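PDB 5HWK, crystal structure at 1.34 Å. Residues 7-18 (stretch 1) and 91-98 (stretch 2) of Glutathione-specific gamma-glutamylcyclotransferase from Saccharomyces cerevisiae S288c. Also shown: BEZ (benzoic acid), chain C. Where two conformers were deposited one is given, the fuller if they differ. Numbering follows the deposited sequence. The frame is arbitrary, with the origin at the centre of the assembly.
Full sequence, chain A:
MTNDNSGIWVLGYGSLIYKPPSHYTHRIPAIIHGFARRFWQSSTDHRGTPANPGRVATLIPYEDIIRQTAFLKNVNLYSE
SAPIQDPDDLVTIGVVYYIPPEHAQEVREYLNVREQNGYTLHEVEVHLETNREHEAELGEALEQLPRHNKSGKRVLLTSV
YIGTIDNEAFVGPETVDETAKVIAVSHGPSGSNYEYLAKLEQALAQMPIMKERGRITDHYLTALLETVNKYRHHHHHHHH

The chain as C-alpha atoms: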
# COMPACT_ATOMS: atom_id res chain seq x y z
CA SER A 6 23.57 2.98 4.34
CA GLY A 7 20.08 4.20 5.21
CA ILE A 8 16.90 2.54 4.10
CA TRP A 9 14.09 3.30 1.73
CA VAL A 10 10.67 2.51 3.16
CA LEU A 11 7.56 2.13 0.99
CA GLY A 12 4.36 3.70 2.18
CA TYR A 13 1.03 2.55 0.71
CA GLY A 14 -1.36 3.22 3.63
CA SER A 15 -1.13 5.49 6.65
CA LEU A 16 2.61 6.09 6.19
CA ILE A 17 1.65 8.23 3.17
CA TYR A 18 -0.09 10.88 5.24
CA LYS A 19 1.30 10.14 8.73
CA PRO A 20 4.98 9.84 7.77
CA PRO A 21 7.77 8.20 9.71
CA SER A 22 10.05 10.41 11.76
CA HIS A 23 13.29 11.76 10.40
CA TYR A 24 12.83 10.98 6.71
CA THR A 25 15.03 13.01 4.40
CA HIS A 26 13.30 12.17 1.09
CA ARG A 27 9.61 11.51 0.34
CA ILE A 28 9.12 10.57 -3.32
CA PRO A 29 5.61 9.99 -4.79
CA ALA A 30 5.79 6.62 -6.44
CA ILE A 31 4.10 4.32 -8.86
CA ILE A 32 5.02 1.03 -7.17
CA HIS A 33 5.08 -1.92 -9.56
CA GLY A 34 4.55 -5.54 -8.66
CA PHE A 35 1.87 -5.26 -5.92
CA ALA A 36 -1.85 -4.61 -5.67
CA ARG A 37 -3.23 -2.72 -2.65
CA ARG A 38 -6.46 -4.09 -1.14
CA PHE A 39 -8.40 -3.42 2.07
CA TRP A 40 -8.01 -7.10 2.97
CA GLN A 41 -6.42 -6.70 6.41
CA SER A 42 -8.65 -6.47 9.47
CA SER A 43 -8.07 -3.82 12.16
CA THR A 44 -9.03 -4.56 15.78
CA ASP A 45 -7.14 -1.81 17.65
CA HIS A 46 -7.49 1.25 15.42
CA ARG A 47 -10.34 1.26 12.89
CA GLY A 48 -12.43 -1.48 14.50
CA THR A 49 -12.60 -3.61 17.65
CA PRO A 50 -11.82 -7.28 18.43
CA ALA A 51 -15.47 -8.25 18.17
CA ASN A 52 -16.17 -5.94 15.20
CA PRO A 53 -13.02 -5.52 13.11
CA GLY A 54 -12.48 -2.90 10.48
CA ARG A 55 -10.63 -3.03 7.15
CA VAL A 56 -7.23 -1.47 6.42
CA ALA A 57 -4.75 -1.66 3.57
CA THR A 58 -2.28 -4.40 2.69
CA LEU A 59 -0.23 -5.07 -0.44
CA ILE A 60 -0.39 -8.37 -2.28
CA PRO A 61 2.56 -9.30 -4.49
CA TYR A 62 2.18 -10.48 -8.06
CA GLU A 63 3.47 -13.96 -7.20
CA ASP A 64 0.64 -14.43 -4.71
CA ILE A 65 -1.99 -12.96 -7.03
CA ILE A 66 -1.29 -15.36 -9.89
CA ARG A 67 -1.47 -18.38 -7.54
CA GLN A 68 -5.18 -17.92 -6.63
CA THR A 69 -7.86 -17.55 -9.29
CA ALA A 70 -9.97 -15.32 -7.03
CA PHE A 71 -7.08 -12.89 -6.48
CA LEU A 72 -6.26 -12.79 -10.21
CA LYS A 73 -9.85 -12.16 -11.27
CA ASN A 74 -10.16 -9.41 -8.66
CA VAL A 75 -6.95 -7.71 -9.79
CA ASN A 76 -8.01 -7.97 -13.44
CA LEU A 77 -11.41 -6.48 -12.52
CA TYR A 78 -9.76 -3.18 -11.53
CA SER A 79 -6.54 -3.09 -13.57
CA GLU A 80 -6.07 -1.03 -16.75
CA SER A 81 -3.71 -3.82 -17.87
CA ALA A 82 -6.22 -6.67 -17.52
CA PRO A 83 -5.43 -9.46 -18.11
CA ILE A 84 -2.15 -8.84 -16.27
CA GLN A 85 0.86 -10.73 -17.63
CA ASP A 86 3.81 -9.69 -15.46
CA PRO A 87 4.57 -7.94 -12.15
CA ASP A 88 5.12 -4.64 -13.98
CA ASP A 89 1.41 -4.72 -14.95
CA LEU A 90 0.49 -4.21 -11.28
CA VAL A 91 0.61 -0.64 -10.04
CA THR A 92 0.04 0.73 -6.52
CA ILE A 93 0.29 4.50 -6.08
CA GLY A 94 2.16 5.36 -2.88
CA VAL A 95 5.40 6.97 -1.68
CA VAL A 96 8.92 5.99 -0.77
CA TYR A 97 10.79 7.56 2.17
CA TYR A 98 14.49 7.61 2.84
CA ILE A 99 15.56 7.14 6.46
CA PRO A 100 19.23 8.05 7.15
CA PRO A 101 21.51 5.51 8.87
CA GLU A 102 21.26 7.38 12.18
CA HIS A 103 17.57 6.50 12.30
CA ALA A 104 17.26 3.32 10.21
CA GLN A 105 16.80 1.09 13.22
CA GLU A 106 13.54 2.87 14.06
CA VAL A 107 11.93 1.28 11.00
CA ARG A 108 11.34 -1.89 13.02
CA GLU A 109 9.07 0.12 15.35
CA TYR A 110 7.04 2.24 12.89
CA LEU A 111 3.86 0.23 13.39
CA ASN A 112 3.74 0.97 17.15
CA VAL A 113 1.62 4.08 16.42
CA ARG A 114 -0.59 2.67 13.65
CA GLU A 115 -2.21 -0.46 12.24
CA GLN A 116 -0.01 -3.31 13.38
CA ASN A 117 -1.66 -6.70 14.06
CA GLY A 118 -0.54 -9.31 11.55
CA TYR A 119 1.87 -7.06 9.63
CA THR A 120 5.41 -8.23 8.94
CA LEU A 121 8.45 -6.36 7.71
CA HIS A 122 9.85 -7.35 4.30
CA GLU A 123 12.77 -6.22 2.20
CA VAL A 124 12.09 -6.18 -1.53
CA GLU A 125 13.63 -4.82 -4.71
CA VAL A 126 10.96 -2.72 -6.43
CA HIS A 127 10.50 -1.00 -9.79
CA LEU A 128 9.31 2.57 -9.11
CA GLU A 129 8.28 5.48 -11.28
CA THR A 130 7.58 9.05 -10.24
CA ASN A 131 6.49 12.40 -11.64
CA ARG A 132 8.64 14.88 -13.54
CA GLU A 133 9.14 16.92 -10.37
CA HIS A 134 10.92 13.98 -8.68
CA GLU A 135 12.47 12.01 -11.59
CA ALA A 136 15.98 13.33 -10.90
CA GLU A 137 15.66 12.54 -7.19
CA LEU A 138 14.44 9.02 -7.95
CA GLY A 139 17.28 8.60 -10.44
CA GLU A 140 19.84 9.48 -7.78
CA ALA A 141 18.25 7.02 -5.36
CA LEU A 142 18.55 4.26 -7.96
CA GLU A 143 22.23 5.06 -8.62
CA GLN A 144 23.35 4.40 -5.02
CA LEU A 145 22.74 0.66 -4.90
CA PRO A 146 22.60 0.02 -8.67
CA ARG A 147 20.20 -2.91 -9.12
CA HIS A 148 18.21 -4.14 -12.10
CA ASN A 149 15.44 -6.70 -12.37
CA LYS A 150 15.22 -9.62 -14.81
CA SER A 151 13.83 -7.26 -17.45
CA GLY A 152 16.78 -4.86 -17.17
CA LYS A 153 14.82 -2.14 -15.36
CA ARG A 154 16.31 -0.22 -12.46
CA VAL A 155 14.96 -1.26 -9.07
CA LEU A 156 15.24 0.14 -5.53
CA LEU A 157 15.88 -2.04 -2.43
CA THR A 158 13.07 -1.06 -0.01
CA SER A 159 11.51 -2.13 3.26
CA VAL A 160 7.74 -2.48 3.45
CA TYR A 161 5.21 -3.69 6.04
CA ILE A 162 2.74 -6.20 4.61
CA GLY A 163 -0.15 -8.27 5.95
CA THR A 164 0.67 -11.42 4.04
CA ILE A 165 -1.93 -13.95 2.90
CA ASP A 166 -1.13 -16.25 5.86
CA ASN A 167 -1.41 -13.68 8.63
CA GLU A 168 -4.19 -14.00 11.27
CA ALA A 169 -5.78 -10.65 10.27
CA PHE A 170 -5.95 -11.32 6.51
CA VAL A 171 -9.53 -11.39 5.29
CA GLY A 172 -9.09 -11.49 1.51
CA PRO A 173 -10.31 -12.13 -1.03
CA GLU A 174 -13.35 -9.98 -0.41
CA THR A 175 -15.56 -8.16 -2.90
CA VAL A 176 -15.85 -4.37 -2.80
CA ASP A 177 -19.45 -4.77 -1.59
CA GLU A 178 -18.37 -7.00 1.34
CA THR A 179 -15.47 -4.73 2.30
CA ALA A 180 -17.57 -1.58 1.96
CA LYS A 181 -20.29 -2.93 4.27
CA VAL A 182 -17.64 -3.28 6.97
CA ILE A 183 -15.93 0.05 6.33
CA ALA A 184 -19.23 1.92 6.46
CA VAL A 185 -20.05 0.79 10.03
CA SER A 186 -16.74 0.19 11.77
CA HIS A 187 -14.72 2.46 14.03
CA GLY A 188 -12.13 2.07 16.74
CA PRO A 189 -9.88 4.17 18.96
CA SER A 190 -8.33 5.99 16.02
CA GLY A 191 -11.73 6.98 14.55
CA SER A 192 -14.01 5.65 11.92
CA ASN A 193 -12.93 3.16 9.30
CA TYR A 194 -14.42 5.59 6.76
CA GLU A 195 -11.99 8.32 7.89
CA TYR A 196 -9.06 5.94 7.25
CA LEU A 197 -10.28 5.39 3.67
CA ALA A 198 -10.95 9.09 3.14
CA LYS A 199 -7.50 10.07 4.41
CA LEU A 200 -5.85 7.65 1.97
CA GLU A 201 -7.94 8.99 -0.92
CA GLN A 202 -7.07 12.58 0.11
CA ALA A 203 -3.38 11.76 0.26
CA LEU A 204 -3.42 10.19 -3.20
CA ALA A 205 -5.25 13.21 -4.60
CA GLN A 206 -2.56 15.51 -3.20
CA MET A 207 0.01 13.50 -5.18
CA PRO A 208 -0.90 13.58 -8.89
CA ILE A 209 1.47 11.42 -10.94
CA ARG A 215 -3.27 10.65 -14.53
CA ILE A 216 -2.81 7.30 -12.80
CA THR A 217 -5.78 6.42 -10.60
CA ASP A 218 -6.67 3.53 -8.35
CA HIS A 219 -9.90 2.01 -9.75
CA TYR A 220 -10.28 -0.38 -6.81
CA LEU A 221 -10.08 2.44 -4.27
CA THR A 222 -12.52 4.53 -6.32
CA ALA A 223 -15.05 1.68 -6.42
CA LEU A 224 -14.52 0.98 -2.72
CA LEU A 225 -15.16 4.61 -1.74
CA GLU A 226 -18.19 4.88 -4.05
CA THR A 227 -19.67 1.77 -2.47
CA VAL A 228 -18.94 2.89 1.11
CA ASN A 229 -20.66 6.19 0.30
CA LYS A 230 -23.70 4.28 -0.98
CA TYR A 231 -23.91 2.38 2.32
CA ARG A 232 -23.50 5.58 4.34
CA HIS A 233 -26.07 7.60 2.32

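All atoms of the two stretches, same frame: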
# COMPACT_ATOMS: atom_id res chain seq x y z
N GLY A 7 21.43 4.07 4.68
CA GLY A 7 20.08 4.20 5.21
C GLY A 7 19.14 3.20 4.57
O GLY A 7 19.57 2.23 3.95
N ILE A 8 17.86 3.44 4.72
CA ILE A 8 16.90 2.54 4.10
C ILE A 8 15.80 3.35 3.46
O ILE A 8 15.47 4.47 3.88
CB ILE A 8 16.32 1.44 5.02
CG1 ILE A 8 15.28 2.04 5.94
CG2 ILE A 8 17.42 0.75 5.82
CD1 ILE A 8 15.86 2.81 7.01
N TRP A 9 15.27 2.78 2.40
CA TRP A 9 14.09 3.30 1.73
C TRP A 9 12.92 2.47 2.22
O TRP A 9 13.01 1.26 2.25
CB TRP A 9 14.24 3.14 0.23
CG TRP A 9 15.31 4.12 -0.31
CD1 TRP A 9 16.65 3.88 -0.51
CD2 TRP A 9 15.10 5.49 -0.70
NE1 TRP A 9 17.25 5.00 -0.99
CE2 TRP A 9 16.33 6.00 -1.13
CE3 TRP A 9 13.97 6.33 -0.73
CZ2 TRP A 9 16.48 7.31 -1.57
CZ3 TRP A 9 14.12 7.61 -1.18
CH2 TRP A 9 15.37 8.09 -1.61
N VAL A 10 11.87 3.16 2.62
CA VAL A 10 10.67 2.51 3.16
C VAL A 10 9.50 2.88 2.26
O VAL A 10 9.22 4.06 2.07
CB VAL A 10 10.40 3.00 4.59
CG1 VAL A 10 9.08 2.38 5.15
CG2 VAL A 10 11.55 2.68 5.50
N LEU A 11 8.75 1.87 1.78
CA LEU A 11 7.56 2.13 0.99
C LEU A 11 6.41 2.47 1.92
O LEU A 11 6.27 1.88 2.99
CB LEU A 11 7.15 0.85 0.27
CG LEU A 11 8.01 0.33 -0.86
CD1 LEU A 11 7.36 -0.95 -1.44
CD2 LEU A 11 8.13 1.42 -1.87
N GLY A 12 5.63 3.47 1.52
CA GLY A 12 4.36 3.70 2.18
C GLY A 12 3.21 3.56 1.20
O GLY A 12 3.22 4.17 0.13
N TYR A 13 2.19 2.76 1.56
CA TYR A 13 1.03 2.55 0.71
C TYR A 13 -0.26 2.78 1.47
O TYR A 13 -1.34 2.72 0.87
CB TYR A 13 1.04 1.15 0.05
CG TYR A 13 0.99 0.06 1.06
CD1 TYR A 13 -0.22 -0.43 1.51
CD2 TYR A 13 2.14 -0.51 1.56
CE1 TYR A 13 -0.29 -1.39 2.45
CE2 TYR A 13 2.09 -1.53 2.48
CZ TYR A 13 0.85 -1.98 2.93
OH TYR A 13 0.79 -3.00 3.85
N GLY A 14 -0.19 3.02 2.77
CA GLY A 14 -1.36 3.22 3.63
C GLY A 14 -1.12 4.45 4.47
O GLY A 14 -0.82 5.51 3.91
N SER A 15 -1.24 4.32 5.80
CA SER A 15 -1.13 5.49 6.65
C SER A 15 0.25 6.11 6.64
O SER A 15 0.35 7.26 7.04
CB SER A 15 -1.55 5.21 8.10
OG SER A 15 -0.71 4.25 8.71
N LEU A 16 1.31 5.40 6.23
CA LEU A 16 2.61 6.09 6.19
C LEU A 16 2.62 7.18 5.14
O LEU A 16 3.50 8.04 5.19
CB LEU A 16 3.75 5.11 5.89
CG LEU A 16 4.12 4.17 7.04
CD1 LEU A 16 4.99 2.97 6.51
CD2 LEU A 16 4.84 4.91 8.16
N ILE A 17 1.69 7.16 4.17
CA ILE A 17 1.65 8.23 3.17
C ILE A 17 1.36 9.57 3.83
O ILE A 17 2.02 10.58 3.55
CB ILE A 17 0.61 7.92 2.08
CG1 ILE A 17 1.03 6.71 1.27
CG2 ILE A 17 0.50 9.13 1.17
CD1 ILE A 17 -0.03 6.25 0.24
N TYR A 18 0.35 9.61 4.68
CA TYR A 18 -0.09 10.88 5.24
C TYR A 18 0.28 11.08 6.70
O TYR A 18 0.12 12.20 7.21
CB TYR A 18 -1.59 11.07 5.07
CG TYR A 18 -2.40 9.94 5.64
CD1 TYR A 18 -2.64 9.85 7.02
CD2 TYR A 18 -2.88 8.94 4.83
CE1 TYR A 18 -3.39 8.82 7.56
CE2 TYR A 18 -3.65 7.90 5.37
CZ TYR A 18 -3.86 7.86 6.73
OH TYR A 18 -4.58 6.84 7.28
N VAL A 91 0.21 -1.97 -10.45
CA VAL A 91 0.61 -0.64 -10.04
C VAL A 91 -0.13 -0.34 -8.74
O VAL A 91 -1.36 -0.52 -8.66
CB VAL A 91 0.19 0.37 -11.12
CG1 VAL A 91 -0.03 1.76 -10.52
CG2 VAL A 91 1.17 0.37 -12.29
N THR A 92 0.61 0.11 -7.72
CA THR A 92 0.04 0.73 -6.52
C THR A 92 0.65 2.12 -6.39
O THR A 92 1.88 2.27 -6.38
CB THR A 92 0.37 -0.05 -5.23
OG1 THR A 92 -0.19 -1.37 -5.27
CG2 THR A 92 -0.19 0.63 -3.99
N ILE A 93 -0.19 3.14 -6.28
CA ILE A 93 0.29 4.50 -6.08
C ILE A 93 0.55 4.74 -4.59
O ILE A 93 -0.33 4.52 -3.75
CB ILE A 93 -0.74 5.50 -6.64
CG1 ILE A 93 -0.96 5.24 -8.13
CG2 ILE A 93 -0.26 6.94 -6.40
N GLY A 94 1.77 5.17 -4.27
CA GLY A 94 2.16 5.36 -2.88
C GLY A 94 3.33 6.34 -2.81
O GLY A 94 3.44 7.26 -3.62
N VAL A 95 4.20 6.16 -1.81
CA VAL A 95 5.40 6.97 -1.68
C VAL A 95 6.55 6.07 -1.27
O VAL A 95 6.37 4.91 -0.90
CB VAL A 95 5.27 8.12 -0.65
CG1 VAL A 95 4.19 9.11 -1.03
CG2 VAL A 95 5.06 7.58 0.77
N VAL A 96 7.74 6.63 -1.33
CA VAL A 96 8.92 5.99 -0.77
C VAL A 96 9.70 7.04 0.03
O VAL A 96 9.90 8.17 -0.44
CB VAL A 96 9.73 5.22 -1.82
CG1 VAL A 96 10.44 6.14 -2.74
CG2 VAL A 96 10.72 4.28 -1.13
N TYR A 97 10.07 6.68 1.25
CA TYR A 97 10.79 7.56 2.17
C TYR A 97 12.21 7.07 2.28
O TYR A 97 12.46 5.87 2.26
CB TYR A 97 10.19 7.42 3.58
CG TYR A 97 8.83 8.03 3.70
CD1 TYR A 97 8.69 9.41 3.83
CD2 TYR A 97 7.66 7.25 3.69
CE1 TYR A 97 7.47 10.00 3.93
CE2 TYR A 97 6.40 7.85 3.80
CZ TYR A 97 6.33 9.21 3.94
OH TYR A 97 5.11 9.82 4.04
N TYR A 98 13.14 8.00 2.46
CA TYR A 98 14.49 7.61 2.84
C TYR A 98 14.72 7.96 4.30
O TYR A 98 14.46 9.10 4.73
CB TYR A 98 15.54 8.35 2.02
CG TYR A 98 16.98 7.94 2.36
CD1 TYR A 98 17.48 6.69 2.00
CD2 TYR A 98 17.81 8.77 3.12
CE1 TYR A 98 18.77 6.31 2.30
CE2 TYR A 98 19.12 8.41 3.40
CZ TYR A 98 19.58 7.19 2.99
OH TYR A 98 20.86 6.77 3.29
C BEZ C . 2.03 1.74 4.97
O1 BEZ C . 1.63 2.86 4.84
O2 BEZ C . 2.73 1.29 4.06
C1 BEZ C . 1.62 0.90 6.14
C2 BEZ C . 1.92 -0.45 6.10
C3 BEZ C . 1.51 -1.29 7.14
C4 BEZ C . 0.88 -0.76 8.26
C5 BEZ C . 0.63 0.60 8.30
C6 BEZ C . 0.98 1.46 7.26

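Strand 8-12 and strand 91-98 lie side by side as antiparallel neighbours, their directions 155° apart, though at least 76 residues separate any touching pair in sequence. Two hydrogen-bonded pairs carry the ladder. At Val10 and Tyr97 each residue gives its amide and receives the other's: Val10 N donates to Tyr97 O at 2.8 Å, and Tyr97 N to Val10 O at 2.9 Å. Gly12 and Val95 repeat the pattern, with Gly12 N to Val95 O and Val95 N to Gly12 O both at 2.9 Å. All four bonds are nearly straight, so these polar groups are satisfied within the buried sheet. The alternate pairs, Trp9 with Tyr98 and Leu11 with Val96, make no such bonds with each other; their CA atoms come closer, 4.5 Å apart. Here CA-H groups face carbonyls, as where Trp9 CA lies 3.1 Å from Tyr97 O.

Side chains alternate between the two faces. On the face of Trp9, Leu11, Val96 and Tyr98, the indole forms a broad apolar surface. Tyr98 CB sits over its six-membered ring, 3.5 Å from the centroid, in a CH-pi contact, while the tyrosine ring meets the indole obliquely. Val96 CG2 fits between neighbours, 3.9 Å from both Trp9 CE3 and Leu11 CD2; its branched, compact side chain suits a strand. Tyr98 also reaches the start of stretch 1, where Gly7 N makes a weak hydrogen bond to Tyr98 OH at 3.1 Å. A CB on Gly7 would clash with that hydroxyl.

The other face carries Val10, Val95 and Tyr97. Gly12 leaves space here: a CB would be tight against Val95 CG2 and crowded by Leu16 CB. Tyr97 extends past this gap, its OH donating to Leu16 O at 2.7 Å. A tyrosine thus combines an apolar ring, packed near Leu16, with a polar tip that satisfies a buried carbonyl beyond the strand. Ile17 adds apolar cover, its CG1 lying 4.2 Å from Val95 CG2 and its CD1 3.9 Å from Gly94 CA. Gly94 also suits its place, since a CB there would clash with Gly12 O.

Beyond Gly12 the chain turns from the strand, and its amides serve the benzoic acid instead. Tyr13 N donates to BEZ O2 at 2.9 Å, while Gly14 N and Leu16 N donate to BEZ O1 at 2.8 and 2.9 Å. The turn is tied internally by Ile17 N to Gly14 O, 3.0 Å. The hydroxyls of Tyr13, Ser15 and Thr92 find partners elsewhere in the structure.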